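Local atomic coordinates of ABC-type metal ion transport system, periplasmic component (Vibrio vulnificus, PDB entry 3K2D), a protein that binds methionine in the crystal, probably as the substrate-binding component of an ABC importer, and as a lipoprotein activates Toll-like receptor 2. Residues K64-R69 with P111-N116; P47-D52 with R74-T79. The protein carries 4 engineered substitutions. All coordinates share one frame; numbering follows the deposited sequence.

Contact 1: K64-R69 with P111-N116. With MET (methionine), chain C.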
loop_
_atom_site.group_PDB
_atom_site.type_symbol
_atom_site.label_atom_id
_atom_site.label_comp_id
_atom_site.label_asym_id
_atom_site.label_seq_id
_atom_site.Cartn_x
_atom_site.Cartn_y
_atom_site.Cartn_z
ATOM N N LYS A 64 -1.396 -2.543 -8.722
ATOM C CA LYS A 64 -2.311 -3.130 -9.692
ATOM C C LYS A 64 -3.183 -4.292 -9.187
ATOM O O LYS A 64 -4.404 -4.291 -9.397
ATOM C CB LYS A 64 -1.542 -3.542 -10.950
ATOM C CG LYS A 64 -2.433 -3.885 -12.127
ATOM C CD LYS A 64 -1.636 -3.933 -13.419
ATOM C CE LYS A 64 -2.512 -4.353 -14.599
ATOM N NZ LYS A 64 -2.828 -5.814 -14.639
ATOM N N PRO A 65 -2.584 -5.291 -8.507
ATOM C CA PRO A 65 -3.409 -6.404 -8.021
ATOM C C PRO A 65 -4.621 -5.907 -7.263
ATOM O O PRO A 65 -5.725 -6.402 -7.456
ATOM C CB PRO A 65 -2.453 -7.175 -7.122
ATOM C CG PRO A 65 -1.134 -6.973 -7.792
ATOM C CD PRO A 65 -1.173 -5.485 -8.120
ATOM N N TYR A 66 -4.412 -4.913 -6.408
ATOM C CA TYR A 66 -5.486 -4.358 -5.602
ATOM C C TYR A 66 -6.556 -3.633 -6.414
ATOM O O TYR A 66 -7.749 -3.756 -6.140
ATOM C CB TYR A 66 -4.915 -3.411 -4.558
ATOM C CG TYR A 66 -5.962 -2.914 -3.597
ATOM C CD1 TYR A 66 -6.751 -1.811 -3.904
ATOM C CD2 TYR A 66 -6.175 -3.557 -2.378
ATOM C CE1 TYR A 66 -7.720 -1.357 -3.025
ATOM C CE2 TYR A 66 -7.140 -3.109 -1.495
ATOM C CZ TYR A 66 -7.910 -2.010 -1.825
ATOM O OH TYR A 66 -8.882 -1.570 -0.951
ATOM N N LEU A 67 -6.122 -2.860 -7.398
ATOM C CA LEU A 67 -7.036 -2.119 -8.251
ATOM C C LEU A 67 -7.876 -3.089 -9.095
ATOM O O LEU A 67 -9.102 -2.978 -9.140
ATOM C CB LEU A 67 -6.233 -1.179 -9.153
ATOM C CG LEU A 67 -6.942 -0.517 -10.335
ATOM C CD1 LEU A 67 -8.026 0.433 -9.858
ATOM C CD2 LEU A 67 -5.889 0.213 -11.163
ATOM N N ASP A 68 -7.215 -4.040 -9.757
ATOM C CA ASP A 68 -7.937 -5.011 -10.578
ATOM C C ASP A 68 -9.003 -5.740 -9.761
ATOM O O ASP A 68 -10.146 -5.888 -10.194
ATOM C CB ASP A 68 -6.981 -6.042 -11.187
ATOM C CG ASP A 68 -6.048 -5.439 -12.224
ATOM O OD1 ASP A 68 -6.339 -4.331 -12.716
ATOM O OD2 ASP A 68 -5.029 -6.076 -12.562
ATOM N N ARG A 69 -8.623 -6.182 -8.569
ATOM C CA ARG A 69 -9.538 -6.903 -7.707
ATOM C C ARG A 69 -10.736 -6.048 -7.326
ATOM O O ARG A 69 -11.875 -6.508 -7.326
ATOM C CB ARG A 69 -8.806 -7.368 -6.452
ATOM C CG ARG A 69 -9.688 -8.085 -5.457
ATOM C CD ARG A 69 -10.273 -9.349 -6.053
ATOM N NE ARG A 69 -11.253 -9.937 -5.147
ATOM C CZ ARG A 69 -11.413 -11.242 -4.969
ATOM N NH1 ARG A 69 -10.660 -12.102 -5.640
ATOM N NH2 ARG A 69 -12.301 -11.681 -4.093
ATOM N N PRO A 111 -2.904 -8.721 6.559
ATOM C CA PRO A 111 -4.069 -7.965 6.086
ATOM C C PRO A 111 -5.118 -8.922 5.521
ATOM O O PRO A 111 -4.789 -10.040 5.128
ATOM C CB PRO A 111 -3.479 -7.030 5.039
ATOM C CG PRO A 111 -2.226 -7.722 4.611
ATOM C CD PRO A 111 -1.678 -8.270 5.884
ATOM N N ASN A 112 -6.378 -8.492 5.490
ATOM C CA ASN A 112 -7.444 -9.364 5.015
ATOM C C ASN A 112 -8.002 -9.133 3.616
ATOM O O ASN A 112 -8.761 -9.964 3.120
ATOM C CB ASN A 112 -8.599 -9.382 6.019
ATOM C CG ASN A 112 -9.148 -8.009 6.302
ATOM O OD1 ASN A 112 -8.801 -7.036 5.639
ATOM N ND2 ASN A 112 -10.024 -7.925 7.294
ATOM N N ASP A 113 -7.666 -8.019 2.975
ATOM C CA ASP A 113 -8.166 -7.834 1.625
ATOM C C ASP A 113 -7.418 -8.908 0.825
ATOM O O ASP A 113 -6.259 -9.203 1.104
ATOM C CB ASP A 113 -7.881 -6.420 1.116
ATOM C CG ASP A 113 -6.437 -6.056 1.203
ATOM O OD1 ASP A 113 -5.970 -5.757 2.319
ATOM O OD2 ASP A 113 -5.768 -6.075 0.155
ATOM N N PRO A 114 -8.079 -9.510 -0.171
ATOM C CA PRO A 114 -7.507 -10.571 -1.008
ATOM C C PRO A 114 -6.127 -10.431 -1.644
ATOM O O PRO A 114 -5.344 -11.367 -1.583
ATOM C CB PRO A 114 -8.619 -10.852 -2.031
ATOM C CG PRO A 114 -9.421 -9.605 -2.059
ATOM C CD PRO A 114 -9.431 -9.143 -0.629
ATOM N N THR A 115 -5.799 -9.296 -2.244
ATOM C CA THR A 115 -4.480 -9.190 -2.861
ATOM C C THR A 115 -3.360 -9.018 -1.855
ATOM O O THR A 115 -2.243 -9.470 -2.094
ATOM C CB THR A 115 -4.391 -8.040 -3.892
ATOM O OG1 THR A 115 -4.577 -6.780 -3.238
ATOM C CG2 THR A 115 -5.443 -8.230 -4.986
ATOM N N ASN A 116 -3.631 -8.370 -0.731
ATOM C CA ASN A 116 -2.577 -8.210 0.258
ATOM C C ASN A 116 -2.495 -9.437 1.164
ATOM O O ASN A 116 -1.470 -9.687 1.793
ATOM C CB ASN A 116 -2.782 -6.917 1.053
ATOM C CG ASN A 116 -2.480 -5.677 0.218
ATOM O OD1 ASN A 116 -1.333 -5.438 -0.175
ATOM N ND2 ASN A 116 -3.513 -4.895 -0.077
HETATM N N MET C . 0.614 0.857 -0.238
HETATM C CA MET C . 0.434 -0.637 -0.083
HETATM C C MET C . 1.775 -1.266 -0.217
HETATM O O MET C . 2.552 -0.860 -1.124
HETATM C CB MET C . -0.420 -1.281 -1.157
HETATM C CG MET C . -1.810 -0.827 -1.185
HETATM S SD MET C . -2.835 -1.948 -2.070
HETATM C CE MET C . -4.242 -0.950 -1.748
HETATM O OXT MET C . 2.072 -2.190 0.554
#
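Y66 meets T115 and D113 where two lobes of a periplasmic-binding-protein fold close on a bound methionine, and its side chain shows how one aromatic residue can serve ligand and interface at once. With CG anti to the backbone N (chi1 -174°), the ring has the ligand over one face and the start of helix 114-126 at its edge. CB has the methionine SD and T115 OG1 as neighbours, each 3.6 Å away. From CG onward the ring lies broadside to the methionine methyl CE, which sits over its centre, a CH-pi arrangement. The CD2-CE2 edge meets D113 OD2, 3.6 Å from CD2 and near the ring plane; at the tip, CZ is still 3.8 Å from methionine CE. D113 is the N-cap residue of helix 114-126: its OD2 accepts from N116 ND2 (2.6 Å) by the syn lone pair, and from N116 N, the capping bond, above the carboxylate plane. Along helix 64-74, P65 CB packs on T115 CG2, and P114 CG lies over one face of the R69 guanidinium, whose NE is paired with D73. The thioether thus has a mixed seat, aromatic face against CE and N116 amide beside SD, while the carboxylate's contact with the weakly positive C-H edge is probably mildly favourable.

Contact 2: P47-D52 with R74-T79; sequences PNAALD and RDYKLT
Y76 packs its ring against N48 and A49 in an alpha/beta lobe of the periplasmic-binding-protein fold, where helix 47-53 packs on the turn leading from helix 64-74 into edge strand 78-83. Orientation governs the fit. The tyrosine ring presents one face to the helix backbone, with N48 C and A49 N over it, while R74 CB covers the opposite face, 3.5 Å from the plane. N48 CB approaches from the helix side, beyond the rim, 3.8 Å from Y76 CD2. From the CD1 side comes D52, whose CG is anti to its backbone N (chi1 -174°). This brings D52 OD2 to the ring edge, 3.4 Å from Y76 CD1, although the exact placement of the carboxylate is doubtful at this resolution. L78 packs beside the ring, its two methyls divided. CD2 meets L51 CG at 3.9 Å, the two leucine side chains lying alongside each other and running opposite ways, whereas L78 CD1 reaches N48 OD1 (3.6 Å), an oxygen already hydrogen-bonded to Q62 and N59. The backbone takes positive phi at D75 and K77, flanking Y76, as the chain turns from helix to strand. At the outer end of the ring, Y76 OH stops 3.5 Å from A49 CB.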
loop_
_atom_site.group_PDB
_atom_site.type_symbol
_atom_site.label_atom_id
_atom_site.label_comp_id
_atom_site.label_asym_id
_atom_site.label_seq_id
_atom_site.Cartn_x
_atom_site.Cartn_y
_atom_site.Cartn_z
ATOM N N PRO A 47 -10.738 5.294 -1.375
ATOM C CA PRO A 47 -10.143 6.025 -2.505
ATOM C C PRO A 47 -10.725 5.777 -3.905
ATOM O O PRO A 47 -11.063 6.732 -4.601
ATOM C CB PRO A 47 -8.673 5.654 -2.409
ATOM C CG PRO A 47 -8.476 5.520 -0.906
ATOM C CD PRO A 47 -9.691 4.720 -0.509
ATOM N N ASN A 48 -10.833 4.516 -4.325
ATOM C CA ASN A 48 -11.396 4.211 -5.640
ATOM C C ASN A 48 -12.871 4.582 -5.702
ATOM O O ASN A 48 -13.355 5.049 -6.732
ATOM C CB ASN A 48 -11.245 2.733 -5.992
ATOM C CG ASN A 48 -9.814 2.348 -6.286
ATOM O OD1 ASN A 48 -9.048 3.141 -6.838
ATOM N ND2 ASN A 48 -9.444 1.122 -5.933
ATOM N N ALA A 49 -13.591 4.367 -4.606
ATOM C CA ALA A 49 -15.006 4.704 -4.576
ATOM C C ALA A 49 -15.168 6.208 -4.753
ATOM O O ALA A 49 -16.070 6.660 -5.449
ATOM C CB ALA A 49 -15.636 4.254 -3.259
ATOM N N ALA A 50 -14.289 6.982 -4.128
ATOM C CA ALA A 50 -14.371 8.432 -4.242
ATOM C C ALA A 50 -14.060 8.856 -5.671
ATOM O O ALA A 50 -14.735 9.721 -6.243
ATOM C CB ALA A 50 -13.394 9.104 -3.274
ATOM N N LEU A 51 -13.030 8.233 -6.237
ATOM C CA LEU A 51 -12.608 8.531 -7.592
ATOM C C LEU A 51 -13.753 8.235 -8.563
ATOM O O LEU A 51 -14.142 9.087 -9.369
ATOM C CB LEU A 51 -11.372 7.693 -7.939
ATOM C CG LEU A 51 -10.823 7.817 -9.366
ATOM C CD1 LEU A 51 -10.669 9.277 -9.735
ATOM C CD2 LEU A 51 -9.486 7.089 -9.475
ATOM N N ASP A 52 -14.294 7.026 -8.464
ATOM C CA ASP A 52 -15.390 6.589 -9.315
ATOM C C ASP A 52 -16.634 7.467 -9.162
ATOM O O ASP A 52 -17.289 7.785 -10.151
ATOM C CB ASP A 52 -15.735 5.135 -8.989
ATOM C CG ASP A 52 -16.768 4.551 -9.933
ATOM O OD1 ASP A 52 -16.462 4.403 -11.135
ATOM O OD2 ASP A 52 -17.884 4.242 -9.471
ATOM N N ARG A 74 -16.443 -4.313 -7.755
ATOM C CA ARG A 74 -17.371 -3.189 -7.716
ATOM C C ARG A 74 -17.643 -2.527 -9.064
ATOM O O ARG A 74 -18.550 -1.706 -9.172
ATOM C CB ARG A 74 -16.867 -2.135 -6.721
ATOM C CG ARG A 74 -16.067 -2.725 -5.570
ATOM C CD ARG A 74 -16.531 -2.250 -4.206
ATOM N NE ARG A 74 -17.857 -2.737 -3.847
ATOM C CZ ARG A 74 -18.227 -3.059 -2.608
ATOM N NH1 ARG A 74 -17.367 -2.957 -1.600
ATOM N NH2 ARG A 74 -19.467 -3.464 -2.366
ATOM N N ASP A 75 -16.859 -2.877 -10.081
ATOM C CA ASP A 75 -17.035 -2.300 -11.408
ATOM C C ASP A 75 -16.821 -0.798 -11.457
ATOM O O ASP A 75 -17.717 -0.061 -11.859
ATOM N N TYR A 76 -15.629 -0.340 -11.087
ATOM C CA TYR A 76 -15.338 1.091 -11.054
ATOM C C TYR A 76 -14.910 1.850 -12.328
ATOM O O TYR A 76 -15.045 3.078 -12.375
ATOM C CB TYR A 76 -14.309 1.381 -9.956
ATOM C CG TYR A 76 -14.810 1.221 -8.536
ATOM C CD1 TYR A 76 -16.067 1.700 -8.148
ATOM C CD2 TYR A 76 -13.993 0.658 -7.556
ATOM C CE1 TYR A 76 -16.485 1.623 -6.818
ATOM C CE2 TYR A 76 -14.399 0.581 -6.234
ATOM C CZ TYR A 76 -15.640 1.063 -5.868
ATOM O OH TYR A 76 -16.019 0.997 -4.547
ATOM N N LYS A 77 -14.381 1.178 -13.344
ATOM C CA LYS A 77 -13.965 1.902 -14.567
ATOM C C LYS A 77 -12.869 2.948 -14.295
ATOM O O LYS A 77 -13.114 4.150 -14.301
ATOM C CB LYS A 77 -15.167 2.610 -15.214
ATOM C CG LYS A 77 -16.416 1.760 -15.282
ATOM C CD LYS A 77 -16.995 1.671 -16.690
ATOM C CE LYS A 77 -17.438 3.027 -17.204
ATOM N NZ LYS A 77 -18.179 2.898 -18.494
ATOM N N LEU A 78 -11.649 2.476 -14.080
ATOM C CA LEU A 78 -10.538 3.362 -13.788
ATOM C C LEU A 78 -9.377 3.009 -14.689
ATOM O O LEU A 78 -9.344 1.928 -15.263
ATOM C CB LEU A 78 -10.133 3.192 -12.325
ATOM C CG LEU A 78 -11.323 3.286 -11.372
ATOM C CD1 LEU A 78 -10.904 2.890 -9.958
ATOM C CD2 LEU A 78 -11.881 4.698 -11.407
ATOM N N THR A 79 -8.417 3.912 -14.811
ATOM C CA THR A 79 -7.268 3.643 -15.649
ATOM C C THR A 79 -6.003 4.081 -14.938
ATOM O O THR A 79 -5.979 5.139 -14.300
ATOM C CB THR A 79 -7.353 4.403 -16.993
ATOM O OG1 THR A 79 -8.617 4.149 -17.609
ATOM C CG2 THR A 79 -6.261 3.946 -17.934
#

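In the fold
Contacts 1 and 2 interleave along the chain, in the order 47-52, 64-69, 74-79, 111-116, with their centres about 14 Å apart. Helix 64-74 and strand 78-83 follow one another, and strands 58-63 and 78-83 run parallel on either side of strand 202-207 in one sheet. Contact 2 stays within that lobe, whereas contact 1 reaches across to helix 114-126, which follows strand 107-111 of the second sheet. Helix 64-74 links the two: L67 turns to L78, with L67 CD1 3.8 Å from L78 CD1, while the neighbouring Y66 turns to the methionine cleft, which R119, T177 and N202 help complete by hydrogen bonds to the ligand.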